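Local coordinates for protein Aln2 (Streptomyces sp. CM020, PDB 6P7L) that probably takes part in the biosynthesis of the polyketide antibiotic alnumycin, as a noncanonical SnoaL-like member of the NTF2-like superfamily, at residues R100-M106 with S119-T125; E68-A72 with R157-R161; E39-Y44 with D143-R147. Residue numbers count along the deposited sequence, not the author numbering.

In the fold
All three contacts hang on the curved mixed sheet of an NTF2-like alpha+beta cone. Contact 1, the most buried, is an antiparallel hairpin pairing at the sheet's edge, rich in aromatics and reaching two neighbouring subunits. Contact 2 joins strands 67-70 and 151-161 in parallel and lies nearer the surface; no other chain of the assembly touches it. Contact 3 lacks backbone pairing: helix 34-52 lies across strand 133-148 through side chains, apolar in the middle, with a buried Tyr44-Asp143 hydrogen bond at one end and a Glu39-Arg147 salt bridge near the surface. They meet inside the cone, where Asp143 takes the Tyr120 hydroxyl from contact 1 and a salt bridge from Arg157 of contact 2.

Contact 1 (R100-M106 with S119-T125); sequences RHWFDMM and SYYATVT
A beta hairpin of the NTF2-like sheet, strands 98-110 and 116-127, supplies this buried antiparallel pairing. The axes of 100-104 and 119-125 come within 4.7 Å, their directions 152° apart. Three hydrogen-bonded pairs set the register: Arg100 N-Thr125 O 2.8 Å and Thr125 N-Arg100 O 2.9 Å; Trp102 N-Thr123 O 2.9 Å and Thr123 N-Trp102 O 3.0 Å; Asp104 N-Tyr121 O 3.0 Å and Tyr121 N-Asp104 O 2.8 Å. His101-Val124 and Phe103-Ala122 are the non-hydrogen-bonded pairs between them. Past the corner at Met105 (phi/psi 56/52), Met105 CB lies over the face of the Tyr121 ring, 4.0 Å from its centroid, a CH-pi contact. On the face turned to helix 34-52, Phe103 (m) meets Tyr120 (p) obliquely, centroids 4.3 Å apart, and Val124 CG2 sits 3.3 Å from the His101 ring centroid. His101 ND1 hydrogen-bonds Asp52 and NE2 a glycerol, probably from the crystallisation liquor, that may mark a pocket. On the other face, against neighbouring subunits, Trp102 (m, chi2 81°) directs NE1 to Thr125 OG1 at 3.0 Å.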
# COMPACT_ATOMS: atom_id res chain seq x y z
N ARG A 100 -12.67 -3.89 -1.68
CA ARG A 100 -11.54 -3.07 -2.13
C ARG A 100 -10.31 -3.97 -2.15
O ARG A 100 -10.02 -4.64 -1.15
CB ARG A 100 -11.30 -1.83 -1.26
CG ARG A 100 -12.46 -0.84 -1.24
CD ARG A 100 -12.56 -0.08 -2.54
NE ARG A 100 -13.73 0.79 -2.57
CZ ARG A 100 -14.30 1.23 -3.70
NH1 ARG A 100 -13.79 0.86 -4.86
NH2 ARG A 100 -15.36 2.03 -3.67
N HIS A 101 -9.63 -4.01 -3.29
CA HIS A 101 -8.40 -4.78 -3.45
C HIS A 101 -7.24 -3.88 -3.04
O HIS A 101 -7.20 -2.71 -3.43
CB HIS A 101 -8.20 -5.27 -4.89
CG HIS A 101 -8.98 -6.50 -5.22
ND1 HIS A 101 -10.35 -6.49 -5.36
CD2 HIS A 101 -8.60 -7.79 -5.39
CE1 HIS A 101 -10.77 -7.71 -5.63
NE2 HIS A 101 -9.73 -8.52 -5.65
N TRP A 102 -6.32 -4.44 -2.25
CA TRP A 102 -5.13 -3.76 -1.77
C TRP A 102 -3.92 -4.58 -2.23
O TRP A 102 -3.82 -5.77 -1.90
CB TRP A 102 -5.16 -3.68 -0.23
CG TRP A 102 -6.31 -2.96 0.31
CD1 TRP A 102 -7.57 -3.46 0.49
CD2 TRP A 102 -6.36 -1.60 0.72
NE1 TRP A 102 -8.40 -2.50 1.02
CE2 TRP A 102 -7.68 -1.34 1.15
CE3 TRP A 102 -5.42 -0.56 0.77
CZ2 TRP A 102 -8.08 -0.10 1.63
CZ3 TRP A 102 -5.83 0.67 1.22
CH2 TRP A 102 -7.14 0.89 1.64
N PHE A 103 -3.01 -3.94 -2.95
CA PHE A 103 -1.76 -4.57 -3.39
C PHE A 103 -0.62 -3.88 -2.66
O PHE A 103 -0.70 -2.67 -2.39
CB PHE A 103 -1.50 -4.39 -4.88
CG PHE A 103 -2.48 -5.04 -5.79
CD1 PHE A 103 -3.51 -5.86 -5.33
CD2 PHE A 103 -2.34 -4.86 -7.16
CE1 PHE A 103 -4.39 -6.43 -6.22
CE2 PHE A 103 -3.20 -5.43 -8.04
CZ PHE A 103 -4.24 -6.21 -7.57
N ASP A 104 0.45 -4.62 -2.41
CA ASP A 104 1.64 -4.03 -1.80
C ASP A 104 2.82 -4.96 -2.04
O ASP A 104 2.67 -6.10 -2.50
CB ASP A 104 1.39 -3.80 -0.31
CG ASP A 104 2.23 -2.68 0.28
OD1 ASP A 104 2.90 -1.92 -0.47
OD2 ASP A 104 2.18 -2.57 1.52
N MET A 105 4.01 -4.43 -1.72
CA MET A 105 5.28 -5.15 -1.80
C MET A 105 5.50 -5.72 -3.21
O MET A 105 5.77 -6.92 -3.40
CB MET A 105 5.37 -6.31 -0.79
CG MET A 105 5.56 -6.03 0.69
SD MET A 105 6.77 -4.79 1.19
CE MET A 105 5.41 -3.60 1.12
N MET A 106 5.37 -4.85 -4.21
CA MET A 106 5.36 -5.27 -5.61
C MET A 106 6.73 -5.16 -6.25
O MET A 106 7.31 -4.07 -6.31
CB MET A 106 4.37 -4.44 -6.41
CG MET A 106 4.26 -4.87 -7.83
SD MET A 106 3.14 -3.79 -8.74
CE MET A 106 1.59 -4.14 -7.89
N SER A 119 5.32 -9.39 -9.01
CA SER A 119 4.90 -10.24 -7.90
C SER A 119 4.53 -9.28 -6.78
O SER A 119 5.17 -8.24 -6.59
CB SER A 119 6.00 -11.22 -7.45
OG SER A 119 6.99 -10.59 -6.65
N TYR A 120 3.46 -9.62 -6.08
CA TYR A 120 3.00 -8.71 -5.04
C TYR A 120 2.09 -9.43 -4.06
O TYR A 120 1.62 -10.54 -4.32
CB TYR A 120 2.26 -7.52 -5.63
CG TYR A 120 1.17 -7.83 -6.61
CD1 TYR A 120 1.46 -8.06 -7.95
CD2 TYR A 120 -0.17 -7.85 -6.22
CE1 TYR A 120 0.45 -8.28 -8.88
CE2 TYR A 120 -1.19 -8.05 -7.12
CZ TYR A 120 -0.87 -8.29 -8.46
OH TYR A 120 -1.88 -8.52 -9.38
N TYR A 121 1.88 -8.77 -2.92
CA TYR A 121 0.89 -9.19 -1.95
C TYR A 121 -0.46 -8.55 -2.30
O TYR A 121 -0.51 -7.40 -2.71
CB TYR A 121 1.28 -8.72 -0.56
CG TYR A 121 2.61 -9.24 -0.01
CD1 TYR A 121 3.31 -10.24 -0.63
CD2 TYR A 121 3.14 -8.71 1.16
CE1 TYR A 121 4.50 -10.74 -0.10
CE2 TYR A 121 4.32 -9.17 1.69
CZ TYR A 121 4.99 -10.20 1.06
OH TYR A 121 6.14 -10.70 1.62
N ALA A 122 -1.54 -9.28 -2.05
CA ALA A 122 -2.88 -8.74 -2.23
C ALA A 122 -3.82 -9.25 -1.15
O ALA A 122 -3.70 -10.37 -0.66
CB ALA A 122 -3.46 -9.08 -3.61
N THR A 123 -4.77 -8.38 -0.80
CA THR A 123 -5.91 -8.79 -0.00
C THR A 123 -7.11 -7.98 -0.45
O THR A 123 -7.00 -7.06 -1.26
CB THR A 123 -5.64 -8.63 1.49
OG1 THR A 123 -6.76 -9.18 2.22
CG2 THR A 123 -5.45 -7.20 1.85
N VAL A 124 -8.27 -8.38 0.04
CA VAL A 124 -9.53 -7.71 -0.23
C VAL A 124 -10.18 -7.41 1.11
O VAL A 124 -10.33 -8.30 1.96
CB VAL A 124 -10.45 -8.56 -1.11
CG1 VAL A 124 -11.77 -7.87 -1.32
CG2 VAL A 124 -9.77 -8.81 -2.44
N THR A 125 -10.54 -6.13 1.30
CA THR A 125 -11.43 -5.76 2.39
C THR A 125 -12.86 -5.74 1.85
O THR A 125 -13.10 -5.38 0.70
CB THR A 125 -11.07 -4.41 3.01
OG1 THR A 125 -11.08 -3.39 2.03
CG2 THR A 125 -9.66 -4.44 3.67

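Contact 2 (E68-A72 with R157-R161); sequences EFRLA and RVIER
Phe69 lays one face of its ring over the aliphatic part of Arg157, with Arg157 CG 4.2 Å from the ring centroid and 16° off its normal, a CH-pi contact. Both residues adopt chi1 t and belong to a parallel strand pairing in the NTF2-like sheet, strand 67-70 beside strand 151-161, its axes 4.8 Å apart and only 2° from parallel. Phe69 is opposite Arg157 (CA-CA 4.9 Å) and Arg70 opposite Val158 (CA-CA 4.7 Å). Three backbone hydrogen bonds set the register: Arg157 N to Glu68 O at 3.0 Å, Arg70 N to Arg157 O at 2.8 Å and nearly linear, and Ile159 N to Arg70 O at 3.0 Å. On the same side of the sheet, Phe69 CE1 meets Ile159 CD1 at 3.6 Å. Arg70 CB lies 4.1 Å from Val158 CG2 on the reverse side, which is more exposed.

In the cone the guanidinium of Arg157 makes a salt bridge to Asp143 and hydrogen bonds to Gln47 and to a glycerol, probably from the crystallisation liquor, that may mark a pocket. Strand 67-70 ends at Arg70, yet the chain stays close: Ala72 CA approaches Ile159 O at 3.4 Å and Ala72 CB lies 3.7 Å from Arg161 CB. Arg161, the N-cap of helix 162-168, connects back through a water that donates to Ala72 O and accepts from Arg161 N, 2.9 Å from each.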
# COMPACT_ATOMS: atom_id res chain seq x y z
N GLU A 68 -4.22 -16.03 -19.52
CA GLU A 68 -4.45 -17.13 -18.60
C GLU A 68 -4.60 -16.57 -17.19
O GLU A 68 -3.73 -15.81 -16.74
CB GLU A 68 -3.31 -18.14 -18.63
CG GLU A 68 -3.56 -19.36 -19.49
CD GLU A 68 -2.28 -20.13 -19.78
OE1 GLU A 68 -2.08 -20.53 -20.94
OE2 GLU A 68 -1.49 -20.35 -18.83
N PHE A 69 -5.70 -16.92 -16.53
CA PHE A 69 -5.99 -16.47 -15.17
C PHE A 69 -6.09 -17.72 -14.31
O PHE A 69 -7.09 -18.44 -14.40
CB PHE A 69 -7.29 -15.66 -15.13
CG PHE A 69 -7.47 -14.86 -13.88
CD1 PHE A 69 -7.54 -15.47 -12.65
CD2 PHE A 69 -7.59 -13.47 -13.94
CE1 PHE A 69 -7.71 -14.73 -11.49
CE2 PHE A 69 -7.77 -12.75 -12.78
CZ PHE A 69 -7.82 -13.36 -11.57
N ARG A 70 -5.11 -17.93 -13.44
CA ARG A 70 -5.03 -19.14 -12.63
C ARG A 70 -5.46 -18.80 -11.21
O ARG A 70 -4.73 -18.12 -10.47
CB ARG A 70 -3.62 -19.74 -12.66
CG ARG A 70 -3.59 -21.14 -12.14
CD ARG A 70 -2.36 -21.69 -12.48
NE ARG A 70 -2.10 -21.83 -13.93
CZ ARG A 70 -2.25 -22.96 -14.64
NH1 ARG A 70 -2.69 -24.08 -14.07
NH2 ARG A 70 -1.97 -22.97 -15.94
N LEU A 71 -6.57 -19.40 -10.83
CA LEU A 71 -7.26 -19.20 -9.57
C LEU A 71 -6.51 -19.93 -8.48
O LEU A 71 -5.75 -20.89 -8.72
CB LEU A 71 -8.70 -19.73 -9.68
CG LEU A 71 -9.69 -19.02 -10.61
CD1 LEU A 71 -10.99 -19.82 -10.76
CD2 LEU A 71 -10.00 -17.64 -10.09
N ALA A 72 -6.80 -19.52 -7.25
CA ALA A 72 -6.11 -20.11 -6.10
C ALA A 72 -6.23 -21.63 -6.08
O ALA A 72 -5.28 -22.34 -5.73
CB ALA A 72 -6.66 -19.50 -4.81
N ARG A 157 -2.12 -14.11 -14.94
CA ARG A 157 -2.26 -13.79 -13.52
C ARG A 157 -2.32 -15.14 -12.79
O ARG A 157 -3.13 -15.99 -13.16
CB ARG A 157 -3.50 -12.96 -13.23
CG ARG A 157 -3.76 -12.74 -11.75
CD ARG A 157 -4.60 -11.52 -11.43
NE ARG A 157 -3.88 -10.33 -11.82
CZ ARG A 157 -4.41 -9.14 -12.09
NH1 ARG A 157 -5.72 -8.94 -11.96
NH2 ARG A 157 -3.61 -8.16 -12.50
N VAL A 158 -1.48 -15.32 -11.77
CA VAL A 158 -1.49 -16.55 -10.96
C VAL A 158 -1.61 -16.13 -9.50
O VAL A 158 -0.77 -15.40 -8.99
CB VAL A 158 -0.21 -17.38 -11.17
CG1 VAL A 158 -0.20 -18.63 -10.26
CG2 VAL A 158 -0.05 -17.78 -12.64
N ILE A 159 -2.66 -16.60 -8.83
CA ILE A 159 -2.94 -16.24 -7.44
C ILE A 159 -2.66 -17.45 -6.55
O ILE A 159 -3.19 -18.53 -6.80
CB ILE A 159 -4.41 -15.80 -7.29
CG1 ILE A 159 -4.64 -14.52 -8.10
CG2 ILE A 159 -4.76 -15.60 -5.84
CD1 ILE A 159 -6.09 -14.20 -8.33
N GLU A 160 -1.80 -17.27 -5.54
CA GLU A 160 -1.57 -18.30 -4.53
C GLU A 160 -2.18 -17.77 -3.24
O GLU A 160 -1.76 -16.71 -2.74
CB GLU A 160 -0.07 -18.59 -4.35
CG GLU A 160 0.53 -19.31 -5.56
CD GLU A 160 1.97 -19.70 -5.36
OE1 GLU A 160 2.44 -19.70 -4.21
OE2 GLU A 160 2.64 -20.02 -6.37
N ARG A 161 -3.19 -18.46 -2.72
CA ARG A 161 -3.87 -17.99 -1.52
C ARG A 161 -3.18 -18.52 -0.28
O ARG A 161 -2.91 -19.72 -0.17
CB ARG A 161 -5.35 -18.39 -1.52
CG ARG A 161 -6.19 -17.21 -1.05
CD ARG A 161 -7.63 -17.40 -1.33
NE ARG A 161 -8.20 -18.29 -0.33
CZ ARG A 161 -9.37 -18.90 -0.45
NH1 ARG A 161 -10.09 -18.73 -1.55
NH2 ARG A 161 -9.80 -19.68 0.52
O HOH W 1 -3.57 -21.10 -3.81

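Contact 3 (E39-Y44 with D143-R147)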
# COMPACT_ATOMS: atom_id res chain seq x y z
N GLU A 39 3.93 3.49 -14.83
CA GLU A 39 2.93 2.92 -15.74
C GLU A 39 2.24 1.71 -15.13
O GLU A 39 1.02 1.54 -15.27
CB GLU A 39 3.60 2.54 -17.05
CG GLU A 39 2.61 2.17 -18.12
CD GLU A 39 3.25 1.79 -19.43
OE1 GLU A 39 4.49 1.54 -19.47
OE2 GLU A 39 2.49 1.76 -20.42
N VAL A 40 3.01 0.85 -14.46
CA VAL A 40 2.47 -0.32 -13.78
C VAL A 40 1.54 0.08 -12.64
O VAL A 40 0.44 -0.48 -12.50
CB VAL A 40 3.62 -1.23 -13.30
CG1 VAL A 40 3.10 -2.33 -12.37
CG2 VAL A 40 4.35 -1.85 -14.47
N THR A 41 1.94 1.06 -11.82
CA THR A 41 1.05 1.44 -10.72
C THR A 41 -0.28 1.96 -11.24
O THR A 41 -1.33 1.73 -10.63
CB THR A 41 1.65 2.51 -9.80
OG1 THR A 41 1.68 3.81 -10.45
CG2 THR A 41 3.04 2.13 -9.30
N GLN A 42 -0.25 2.67 -12.36
CA GLN A 42 -1.47 3.26 -12.91
C GLN A 42 -2.33 2.19 -13.56
O GLN A 42 -3.57 2.24 -13.48
CB GLN A 42 -1.13 4.38 -13.90
CG GLN A 42 -0.37 5.53 -13.25
CD GLN A 42 -1.12 6.08 -12.06
OE1 GLN A 42 -2.14 6.76 -12.21
NE2 GLN A 42 -0.68 5.68 -10.86
N PHE A 43 -1.71 1.23 -14.24
CA PHE A 43 -2.46 0.10 -14.79
C PHE A 43 -3.24 -0.62 -13.70
O PHE A 43 -4.44 -0.88 -13.84
CB PHE A 43 -1.50 -0.87 -15.48
CG PHE A 43 -2.18 -2.13 -15.96
CD1 PHE A 43 -2.88 -2.16 -17.15
CD2 PHE A 43 -2.09 -3.29 -15.21
CE1 PHE A 43 -3.48 -3.33 -17.58
CE2 PHE A 43 -2.69 -4.44 -15.61
CZ PHE A 43 -3.39 -4.46 -16.80
N TYR A 44 -2.59 -0.94 -12.60
CA TYR A 44 -3.24 -1.73 -11.56
C TYR A 44 -4.30 -0.92 -10.81
O TYR A 44 -5.36 -1.46 -10.46
CB TYR A 44 -2.18 -2.24 -10.59
CG TYR A 44 -1.41 -3.44 -11.03
CD1 TYR A 44 -2.04 -4.55 -11.56
CD2 TYR A 44 -0.02 -3.46 -10.94
CE1 TYR A 44 -1.31 -5.66 -11.97
CE2 TYR A 44 0.68 -4.56 -11.30
CZ TYR A 44 0.07 -5.65 -11.82
OH TYR A 44 0.78 -6.75 -12.22
N ASP A 143 2.02 -11.78 -11.92
CA ASP A 143 1.43 -11.38 -13.19
C ASP A 143 2.50 -11.29 -14.28
O ASP A 143 3.67 -11.02 -14.01
CB ASP A 143 0.79 -9.97 -13.12
CG ASP A 143 -0.53 -9.93 -12.38
OD1 ASP A 143 -1.18 -10.99 -12.23
OD2 ASP A 143 -0.86 -8.79 -11.93
N THR A 144 2.07 -11.42 -15.53
CA THR A 144 2.86 -10.90 -16.64
C THR A 144 1.99 -9.90 -17.38
O THR A 144 0.77 -10.12 -17.55
CB THR A 144 3.36 -11.99 -17.61
OG1 THR A 144 2.26 -12.49 -18.38
CG2 THR A 144 4.06 -13.09 -16.87
N LEU A 145 2.61 -8.79 -17.77
CA LEU A 145 1.98 -7.75 -18.56
C LEU A 145 2.70 -7.60 -19.88
O LEU A 145 3.92 -7.83 -19.99
CB LEU A 145 1.98 -6.39 -17.82
CG LEU A 145 1.62 -6.44 -16.34
CD1 LEU A 145 1.93 -5.11 -15.66
CD2 LEU A 145 0.19 -6.85 -16.18
N VAL A 146 1.94 -7.21 -20.90
CA VAL A 146 2.49 -6.99 -22.23
C VAL A 146 1.94 -5.68 -22.76
O VAL A 146 0.89 -5.21 -22.34
CB VAL A 146 2.17 -8.15 -23.19
CG1 VAL A 146 2.83 -9.43 -22.72
CG2 VAL A 146 0.64 -8.32 -23.36
N ARG A 147 2.67 -5.10 -23.70
CA ARG A 147 2.29 -3.82 -24.30
C ARG A 147 1.56 -4.07 -25.62
O ARG A 147 2.07 -4.79 -26.48
CB ARG A 147 3.53 -2.97 -24.53
CG ARG A 147 3.27 -1.51 -24.81
CD ARG A 147 4.59 -0.75 -24.80
NE ARG A 147 5.25 -0.87 -23.50
CZ ARG A 147 4.86 -0.20 -22.41
NH1 ARG A 147 3.82 0.61 -22.52
NH2 ARG A 147 5.50 -0.35 -21.24
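Leu145 is the apolar centre here, its side chain directed from the strand at the helix and reaching in among Val40 and, one turn further on, Phe43 and Tyr44. Its CD2 touches Phe43 CE2 at 3.8 Å, and its CD1 lies 4.2 Å from Val40 CG2 and 4.3 Å from Tyr44 CZ. The backbones stay well apart, with a closest approach of 11.6 Å between the axes of 39-44 and 143-147 and directions 105° apart, so side chains alone bridge the gap. Toward the interior the polar edge begins with Tyr44 OH, which donates to Asp143 OD2 at 2.6 Å; the same carboxylate also takes Tyr120 OH on OD2 and a salt bridge from Arg157 on OD1, tying together a buried polar cluster. At the other end, near the surface, Glu39 and Arg147 form a two-pronged salt bridge, Arg147 NH1 to Glu39 OE2 at 2.7 Å and Arg147 NH2 to Glu39 OE1 at 2.8 Å. As in other NTF2-like folds, a helix packs across the concave side of a curved sheet: helix 34-52 crosses strand 133-148, which lies between strands 116-127 and 151-161; Val40 and Tyr44 reach Met106 of strand 98-110, and Phe43 reaches Ser154 of strand 151-161.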